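Local coordinates for uncharacterized protein YobA (Bacillus subtilis subsp. subtilis str. 168, PDB 4QY7) that is of unknown function but adopts a small OB-fold of the DUF3221 family and is probably made with a signal sequence, at residues D2-Q7 with W73-K78; S56-T61 with A85-Y90. One frame throughout, in Å; residues are numbered along the deposited sequence.

Interaction 1: residues D2-Q7 with W73-K78; sequences DETKMQ and WFHTRK
Q7 and F74 face each other as an antiparallel hydrogen-bonded pair, and the tight half of this contact is built round them. Q7 N donates to F74 O over 2.8 Å, and F74 N returns a bond to Q7 O. Both side chains leave on the same face of the sheet: CB of Q7 sits over the F74 ring in a CH-pi contact, 3.9 Å from the ring centroid and displaced toward CE2 and CZ. The carboxamide beyond CB is gripped at both ends. NE2 of Q7 gives a fairly straight bond to H75 O (3.0 Å, 158° at the hydrogen), while OE1 of Q7 takes a bent 2.8 Å bond from NH1 of R77; OE1 lies near the guanidinium plane, whereas NH1 is tilted from the plane of the amide carbonyl. Together the two bonds fix which way the amide is flipped. In the OB-fold sheet this is where strand 7-16 pairs with strand 69-74, and L9 continues the packing on F74. Toward the N-terminus the contact thins. Selenomethionine M6 lays SE over one face of the H75 ring, 4.3 Å from its centroid, and the bend at chi3 (-68°) brings CE to W73 CB at 3.7 Å. Farther out on the exposed side, a water bridges K5 O and H75 ND1, and CG2 of T4 barely meets the imidazole edge at CE1, 4.2 Å away.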
ATOM      1  N   ASP A   2      13.716 -10.056  22.954  1.00 43.94           N
ATOM      2  CA  ASP A   2      12.610 -10.630  22.190  1.00 44.06           C
ATOM      3  C   ASP A   2      12.826 -10.425  20.689  1.00 48.66           C
ATOM      4  O   ASP A   2      13.769  -9.736  20.275  1.00 47.41           O
ATOM      5  CB  ASP A   2      11.265 -10.025  22.638  1.00 45.62           C
ATOM      6  N   GLU A   3      11.973 -11.075  19.882  1.00 45.93           N
ATOM      7  CA  GLU A   3      12.048 -10.989  18.428  1.00 45.48           C
ATOM      8  C   GLU A   3      11.699  -9.592  17.943  1.00 50.33           C
ATOM      9  O   GLU A   3      10.978  -8.868  18.634  1.00 49.61           O
ATOM     10  CB  GLU A   3      11.116 -12.025  17.759  1.00 46.61           C
ATOM     11  N   THR A   4      12.221  -9.211  16.757  1.00 47.50           N
ATOM     12  CA  THR A   4      11.962  -7.897  16.158  1.00 46.47           C
ATOM     13  C   THR A   4      10.484  -7.800  15.825  1.00 49.63           C
ATOM     14  O   THR A   4       9.989  -8.628  15.066  1.00 50.72           O
ATOM     15  CB  THR A   4      12.831  -7.686  14.907  1.00 59.80           C
ATOM     16  OG1 THR A   4      14.187  -8.020  15.215  1.00 64.66           O
ATOM     17  CG2 THR A   4      12.753  -6.253  14.372  1.00 59.31           C
ATOM     18  N   LYS A   5       9.777  -6.823  16.418  1.00 44.25           N
ATOM     19  CA  LYS A   5       8.343  -6.640  16.206  1.00 42.07           C
ATOM     20  C   LYS A   5       8.109  -5.720  15.004  1.00 40.43           C
ATOM     21  O   LYS A   5       8.478  -4.545  15.060  1.00 42.06           O
ATOM     22  CB  LYS A   5       7.688  -6.060  17.477  1.00 45.96           C
HETATM   23  N   MSE A   6       7.520  -6.250  13.907  1.00 30.19           N
HETATM   24  CA  MSE A   6       7.244  -5.426  12.729  1.00 26.99           C
HETATM   25  C   MSE A   6       5.807  -4.952  12.745  1.00 24.44           C
HETATM   26  O   MSE A   6       4.920  -5.662  13.237  1.00 24.91           O
HETATM   27  CB  MSE A   6       7.504  -6.200  11.424  1.00 28.94           C
HETATM   28  CG  MSE A   6       8.981  -6.177  10.987  1.00 35.47           C
HETATM   29 SE   MSE A   6       9.077  -6.467   9.072  0.75 39.26          SE
HETATM   30  CE  MSE A   6       8.501  -8.253   9.008  1.00 36.90           C
ATOM     31  N   GLN A   7       5.577  -3.775  12.173  1.00 17.74           N
ATOM     32  CA  GLN A   7       4.236  -3.245  12.049  1.00 16.47           C
ATOM     33  C   GLN A   7       3.581  -3.806  10.819  1.00 19.24           C
ATOM     34  O   GLN A   7       4.263  -4.256   9.894  1.00 19.02           O
ATOM     35  CB  GLN A   7       4.264  -1.727  11.922  1.00 17.97           C
ATOM     36  CG  GLN A   7       4.973  -1.026  13.037  1.00 19.89           C
ATOM     37  CD  GLN A   7       4.678   0.441  12.952  1.00 28.33           C
ATOM     38  OE1 GLN A   7       3.509   0.850  12.954  1.00 26.59           O
ATOM     39  NE2 GLN A   7       5.705   1.246  12.823  1.00 27.53           N
ATOM     40  N   TRP A  73       4.042  -5.641   5.756  1.00 14.96           N
ATOM     41  CA  TRP A  73       4.836  -5.573   6.986  0.50 15.63           C
ATOM     42  C   TRP A  73       5.984  -4.628   6.794  1.00 18.58           C
ATOM     43  O   TRP A  73       6.601  -4.612   5.716  1.00 18.84           O
ATOM     44  CB  TRP A  73       5.375  -6.936   7.415  0.50 15.82           C
ATOM     45  CG  TRP A  73       4.344  -7.798   8.051  0.50 17.15           C
ATOM     46  CD1 TRP A  73       4.081  -7.921   9.384  0.50 20.58           C
ATOM     47  CD2 TRP A  73       3.413  -8.634   7.377  0.50 16.65           C
ATOM     48  NE1 TRP A  73       3.036  -8.790   9.578  0.50 20.43           N
ATOM     49  CE2 TRP A  73       2.624  -9.265   8.364  0.50 21.16           C
ATOM     50  CE3 TRP A  73       3.181  -8.941   6.028  0.50 17.31           C
ATOM     51  CZ2 TRP A  73       1.615 -10.171   8.042  0.50 20.76           C
ATOM     52  CZ3 TRP A  73       2.168  -9.825   5.711  0.50 19.51           C
ATOM     53  CH2 TRP A  73       1.407 -10.441   6.710  0.50 20.95           C
ATOM     54  N   PHE A  74       6.270  -3.804   7.829  1.00 16.06           N
ATOM     55  CA  PHE A  74       7.318  -2.798   7.714  1.00 16.12           C
ATOM     56  C   PHE A  74       7.814  -2.394   9.088  1.00 20.35           C
ATOM     57  O   PHE A  74       7.121  -2.638  10.075  1.00 21.24           O
ATOM     58  CB  PHE A  74       6.765  -1.556   6.971  1.00 16.94           C
ATOM     59  CG  PHE A  74       5.549  -0.954   7.638  1.00 16.70           C
ATOM     60  CD1 PHE A  74       4.265  -1.412   7.343  1.00 17.07           C
ATOM     61  CD2 PHE A  74       5.675   0.114   8.522  1.00 17.98           C
ATOM     62  CE1 PHE A  74       3.154  -0.903   8.022  1.00 18.52           C
ATOM     63  CE2 PHE A  74       4.563   0.628   9.178  1.00 18.47           C
ATOM     64  CZ  PHE A  74       3.301   0.143   8.894  1.00 17.42           C
ATOM     65  N   HIS A  75       8.994  -1.791   9.166  1.00 20.40           N
ATOM     66  CA  HIS A  75       9.518  -1.370  10.468  1.00 22.04           C
ATOM     67  C   HIS A  75       8.886  -0.047  10.919  1.00 26.17           C
ATOM     68  O   HIS A  75       8.388   0.047  12.051  1.00 26.32           O
ATOM     69  CB  HIS A  75      11.038  -1.247  10.424  1.00 24.21           C
ATOM     70  CG  HIS A  75      11.694  -2.563  10.175  1.00 29.37           C
ATOM     71  ND1 HIS A  75      11.655  -3.586  11.124  1.00 32.86           N
ATOM     72  CD2 HIS A  75      12.318  -3.018   9.068  1.00 32.26           C
ATOM     73  CE1 HIS A  75      12.280  -4.610  10.569  1.00 32.87           C
ATOM     74  NE2 HIS A  75      12.707  -4.312   9.335  1.00 32.91           N
ATOM     75  N   THR A  76       8.926   0.975  10.059  1.00 22.84           N
ATOM     76  CA  THR A  76       8.404   2.299  10.408  1.00 23.08           C
ATOM     77  C   THR A  76       7.837   3.044   9.243  1.00 23.29           C
ATOM     78  O   THR A  76       8.178   2.756   8.096  1.00 24.02           O
ATOM     79  CB  THR A  76       9.546   3.145  11.014  1.00 34.15           C
ATOM     80  OG1 THR A  76       8.995   4.346  11.561  1.00 41.61           O
ATOM     81  CG2 THR A  76      10.612   3.518   9.994  1.00 28.20           C
ATOM     82  N   ARG A  77       6.982   4.032   9.543  1.00 22.04           N
ATOM     83  CA  ARG A  77       6.421   4.922   8.542  1.00 22.15           C
ATOM     84  C   ARG A  77       7.353   6.079   8.379  1.00 24.55           C
ATOM     85  O   ARG A  77       7.877   6.607   9.369  1.00 27.51           O
ATOM     86  CB  ARG A  77       5.034   5.495   8.914  1.00 23.11           C
ATOM     87  CG  ARG A  77       3.853   4.531   8.869  1.00 27.56           C
ATOM     88  CD  ARG A  77       2.660   5.147   9.615  1.00 24.93           C
ATOM     89  NE  ARG A  77       1.528   4.205   9.703  1.00 26.14           N
ATOM     90  CZ  ARG A  77       1.470   3.162  10.529  1.00 31.03           C
ATOM     91  NH1 ARG A  77       2.485   2.890  11.346  1.00 26.73           N
ATOM     92  NH2 ARG A  77       0.411   2.357  10.519  1.00 24.20           N
ATOM     93  N   LYS A  78       7.501   6.539   7.158  1.00 18.73           N
ATOM     94  CA  LYS A  78       8.252   7.766   6.899  1.00 17.52           C
ATOM     95  C   LYS A  78       7.374   8.936   7.286  1.00 20.11           C
ATOM     96  O   LYS A  78       6.144   8.797   7.311  1.00 18.90           O
ATOM     97  CB  LYS A  78       8.642   7.863   5.421  1.00 19.47           C
ATOM     98  CG  LYS A  78       9.642   6.789   5.010  1.00 31.17           C
ATOM     99  CD  LYS A  78       9.451   6.330   3.579  1.00 41.01           C
ATOM    100  CE  LYS A  78      10.360   5.177   3.212  1.00 54.48           C
ATOM    101  NZ  LYS A  78      11.793   5.498   3.428  1.00 59.34           N
TER
HETATM  102  O   HOH W   1      10.458  -2.590  13.854  1.00 48.67           O

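Interaction 2: residues S56-T61 with A85-Y90; sequences SEIDNT and ATIQKY
I87 O and E57 N are joined through one water, which donates to the carbonyl oxygen of I87 at 2.7 Å and accepts from the amide of E57 at 2.8 Å. Beside this bridge aliphatic groups pack on backbone and on one another. CB of E57 rests near the same I87 oxygen, and CG of E57, anti to the carbonyl carbon (chi1 -65°), meets T86 CG2 at 3.7 Å. I58 makes the central contact with its two branches. One ends in CD1, which presses on the backbone of Q88, 3.5 Å from its carbonyl carbon, and also lies 4.2 Å from CG1 of I87. The other branch, CG2, anti to the backbone N, reaches CE2 of the Y90 ring at 3.8 Å. In the OB-fold these pieces are the loop that follows strand 50-54 and the turn between strands 84-86 and 89-92, which are the two outermost strands of the sheet; the loop thus packs across the place where the chain passes from one sheet margin to the other. I87 and Y90 also lean on V72 of strand 69-74. At the far end of the contact, OH of Y90 stands 3.5 Å from CA of T61, while CG2 of T61 lies near the plane of the ring at its edge. The Y90 hydroxyl is hydrogen-bonded to D63 OD1, and OG1 of T61 to K16 NZ.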
ATOM      1  N   SER A  56      11.226  -1.694  -3.170  1.00 23.39           N
ATOM      2  CA  SER A  56      12.649  -1.966  -3.446  0.50 25.12           C
ATOM      3  C   SER A  56      13.186  -3.223  -2.775  1.00 29.28           C
ATOM      4  O   SER A  56      14.101  -3.848  -3.314  1.00 30.45           O
ATOM      5  CB  SER A  56      13.514  -0.799  -2.987  0.50 29.01           C
ATOM      6  OG  SER A  56      13.131   0.401  -3.633  0.50 40.17           O
ATOM      7  N   GLU A  57      12.685  -3.556  -1.576  1.00 26.21           N
ATOM      8  CA  GLU A  57      13.194  -4.697  -0.826  1.00 28.12           C
ATOM      9  C   GLU A  57      12.517  -6.015  -1.155  1.00 33.23           C
ATOM     10  O   GLU A  57      13.049  -7.024  -0.729  1.00 34.84           O
ATOM     11  CB  GLU A  57      13.091  -4.440   0.691  1.00 29.48           C
ATOM     12  CG  GLU A  57      13.961  -3.295   1.170  1.00 39.57           C
ATOM     13  CD  GLU A  57      15.438  -3.597   1.042  1.00 67.93           C
ATOM     14  OE1 GLU A  57      15.923  -4.500   1.760  1.00 72.09           O
ATOM     15  OE2 GLU A  57      16.098  -2.975   0.178  1.00 65.65           O
ATOM     16  N   ILE A  58      11.423  -6.039  -1.937  1.00 28.56           N
ATOM     17  CA  ILE A  58      10.739  -7.277  -2.277  1.00 29.35           C
ATOM     18  C   ILE A  58      11.406  -7.861  -3.505  1.00 36.85           C
ATOM     19  O   ILE A  58      11.563  -7.155  -4.499  1.00 37.14           O
ATOM     20  CB  ILE A  58       9.227  -7.058  -2.516  1.00 29.96           C
ATOM     21  CG1 ILE A  58       8.530  -6.318  -1.331  1.00 29.61           C
ATOM     22  CG2 ILE A  58       8.567  -8.399  -2.803  1.00 31.07           C
ATOM     23  CD1 ILE A  58       8.534  -7.028  -0.001  1.00 31.27           C
ATOM     24  N   ASP A  59      11.755  -9.147  -3.455  1.00 36.75           N
ATOM     25  CA  ASP A  59      12.461  -9.841  -4.546  1.00 38.63           C
ATOM     26  C   ASP A  59      11.655  -9.882  -5.860  1.00 40.65           C
ATOM     27  O   ASP A  59      12.213  -9.589  -6.916  1.00 42.49           O
ATOM     28  CB  ASP A  59      12.856 -11.274  -4.131  1.00 42.48           C
ATOM     29  CG  ASP A  59      11.725 -12.168  -3.664  1.00 59.77           C
ATOM     30  OD1 ASP A  59      10.572 -11.680  -3.585  1.00 61.99           O
ATOM     31  OD2 ASP A  59      11.996 -13.339  -3.334  1.00 68.77           O
ATOM     32  N   ASN A  60      10.359 -10.198  -5.791  1.00 34.22           N
ATOM     33  CA  ASN A  60       9.497 -10.263  -6.972  1.00 32.76           C
ATOM     34  C   ASN A  60       8.105  -9.757  -6.619  1.00 32.30           C
ATOM     35  O   ASN A  60       7.526 -10.210  -5.635  1.00 32.42           O
ATOM     36  CB  ASN A  60       9.429 -11.698  -7.490  1.00 30.81           C
ATOM     37  CG  ASN A  60       8.712 -11.816  -8.823  1.00 53.81           C
ATOM     38  OD1 ASN A  60       7.478 -11.737  -8.898  1.00 45.03           O
ATOM     39  ND2 ASN A  60       9.460 -11.982  -9.913  1.00 50.94           N
ATOM     40  N   THR A  61       7.570  -8.809  -7.399  1.00 25.91           N
ATOM     41  CA  THR A  61       6.246  -8.239  -7.122  1.00 21.86           C
ATOM     42  C   THR A  61       5.278  -8.459  -8.283  1.00 26.10           C
ATOM     43  O   THR A  61       4.321  -7.697  -8.420  1.00 25.31           O
ATOM     44  CB  THR A  61       6.383  -6.740  -6.827  1.00 27.06           C
ATOM     45  OG1 THR A  61       6.833  -6.074  -8.016  1.00 30.94           O
ATOM     46  CG2 THR A  61       7.349  -6.477  -5.704  1.00 27.25           C
ATOM     47  N   ALA A  85       6.003   3.753   3.489  1.00 16.69           N
ATOM     48  CA  ALA A  85       6.920   2.856   4.177  1.00 17.99           C
ATOM     49  C   ALA A  85       7.564   1.916   3.220  1.00 19.58           C
ATOM     50  O   ALA A  85       6.901   1.475   2.268  1.00 18.44           O
ATOM     51  CB  ALA A  85       6.173   2.056   5.240  1.00 18.61           C
ATOM     52  N   THR A  86       8.827   1.555   3.490  1.00 17.08           N
ATOM     53  CA  THR A  86       9.506   0.500   2.716  1.00 17.84           C
ATOM     54  C   THR A  86       9.049  -0.817   3.298  1.00 19.12           C
ATOM     55  O   THR A  86       9.244  -1.005   4.493  1.00 20.62           O
ATOM     56  CB  THR A  86      11.008   0.618   2.854  1.00 24.73           C
ATOM     57  OG1 THR A  86      11.393   1.924   2.440  1.00 25.25           O
ATOM     58  CG2 THR A  86      11.739  -0.448   2.037  1.00 24.31           C
ATOM     59  N   ILE A  87       8.435  -1.711   2.526  1.00 17.59           N
ATOM     60  CA  ILE A  87       7.890  -2.923   3.138  1.00 15.63           C
ATOM     61  C   ILE A  87       8.844  -4.078   2.999  1.00 19.40           C
ATOM     62  O   ILE A  87       9.650  -4.102   2.066  1.00 19.97           O
ATOM     63  CB  ILE A  87       6.488  -3.277   2.595  1.00 17.61           C
ATOM     64  CG1 ILE A  87       6.497  -3.549   1.057  1.00 18.72           C
ATOM     65  CG2 ILE A  87       5.509  -2.121   2.932  1.00 16.56           C
ATOM     66  CD1 ILE A  87       5.257  -4.327   0.534  1.00 18.79           C
ATOM     67  N   GLN A  88       8.796  -5.002   3.959  1.00 17.55           N
ATOM     68  CA  GLN A  88       9.665  -6.186   3.971  0.50 18.59           C
ATOM     69  C   GLN A  88       8.930  -7.416   3.471  1.00 20.79           C
ATOM     70  O   GLN A  88       9.560  -8.396   3.078  1.00 21.22           O
ATOM     71  CB  GLN A  88      10.179  -6.464   5.394  0.50 20.96           C
ATOM     72  CG  GLN A  88      10.899  -5.288   6.060  0.50 25.42           C
ATOM     73  CD  GLN A  88      12.115  -4.821   5.296  0.50 42.20           C
ATOM     74  OE1 GLN A  88      12.853  -5.618   4.709  0.50 38.18           O
ATOM     75  NE2 GLN A  88      12.370  -3.519   5.306  0.50 39.11           N
ATOM     76  N   LYS A  89       7.585  -7.390   3.503  1.00 16.15           N
ATOM     77  CA  LYS A  89       6.821  -8.532   3.085  1.00 17.00           C
ATOM     78  C   LYS A  89       5.409  -8.135   2.816  1.00 18.90           C
ATOM     79  O   LYS A  89       4.923  -7.121   3.330  1.00 16.45           O
ATOM     80  CB  LYS A  89       6.856  -9.559   4.240  1.00 21.25           C
ATOM     81  CG  LYS A  89       5.981 -10.811   4.066  1.00 31.96           C
ATOM     82  CD  LYS A  89       6.312 -11.877   5.109  1.00 44.56           C
ATOM     83  CE  LYS A  89       5.750 -11.582   6.478  1.00 61.70           C
ATOM     84  NZ  LYS A  89       6.378 -12.438   7.520  1.00 76.31           N
ATOM     85  N   TYR A  90       4.725  -8.906   1.987  1.00 17.22           N
ATOM     86  CA  TYR A  90       3.291  -8.702   1.852  1.00 15.91           C
ATOM     87  C   TYR A  90       2.619 -10.039   1.688  1.00 18.84           C
ATOM     88  O   TYR A  90       3.249 -11.036   1.307  1.00 19.11           O
ATOM     89  CB  TYR A  90       2.872  -7.751   0.723  1.00 18.51           C
ATOM     90  CG  TYR A  90       3.255  -8.243  -0.655  1.00 23.11           C
ATOM     91  CD1 TYR A  90       2.395  -9.046  -1.393  1.00 25.33           C
ATOM     92  CD2 TYR A  90       4.419  -7.801  -1.272  1.00 25.35           C
ATOM     93  CE1 TYR A  90       2.761  -9.525  -2.651  1.00 26.93           C
ATOM     94  CE2 TYR A  90       4.763  -8.220  -2.551  1.00 26.91           C
ATOM     95  CZ  TYR A  90       3.939  -9.088  -3.234  1.00 33.07           C
ATOM     96  OH  TYR A  90       4.328  -9.479  -4.487  1.00 36.81           O
TER
HETATM   97  O   HOH W   2      10.318  -2.886  -0.234  1.00 22.55           O

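How the interactions relate
Interactions 1 and 2 meet chiefly through W73, with centres about 13 Å apart. W73 O lies 2.8 Å from Q88 N and W73 N lies 3.0 Å from K89 O, both probable hydrogen bonds. They hold segment 85-90 on one edge of strand 69-74, and the pairing in interaction 1 puts Q7 on the other. Side chains join them too: M6 and H75 both touch Q88, K89 makes a cation-pi contact with W73, and K78 CE packs 3.5 Å from T86 OG1. No active site has been assigned. A nonaethylene glycol, probably from the crystallisation liquor, lies about 4 Å from the W73 side chain and about 3 Å from that of K89; whether it marks a pocket is open.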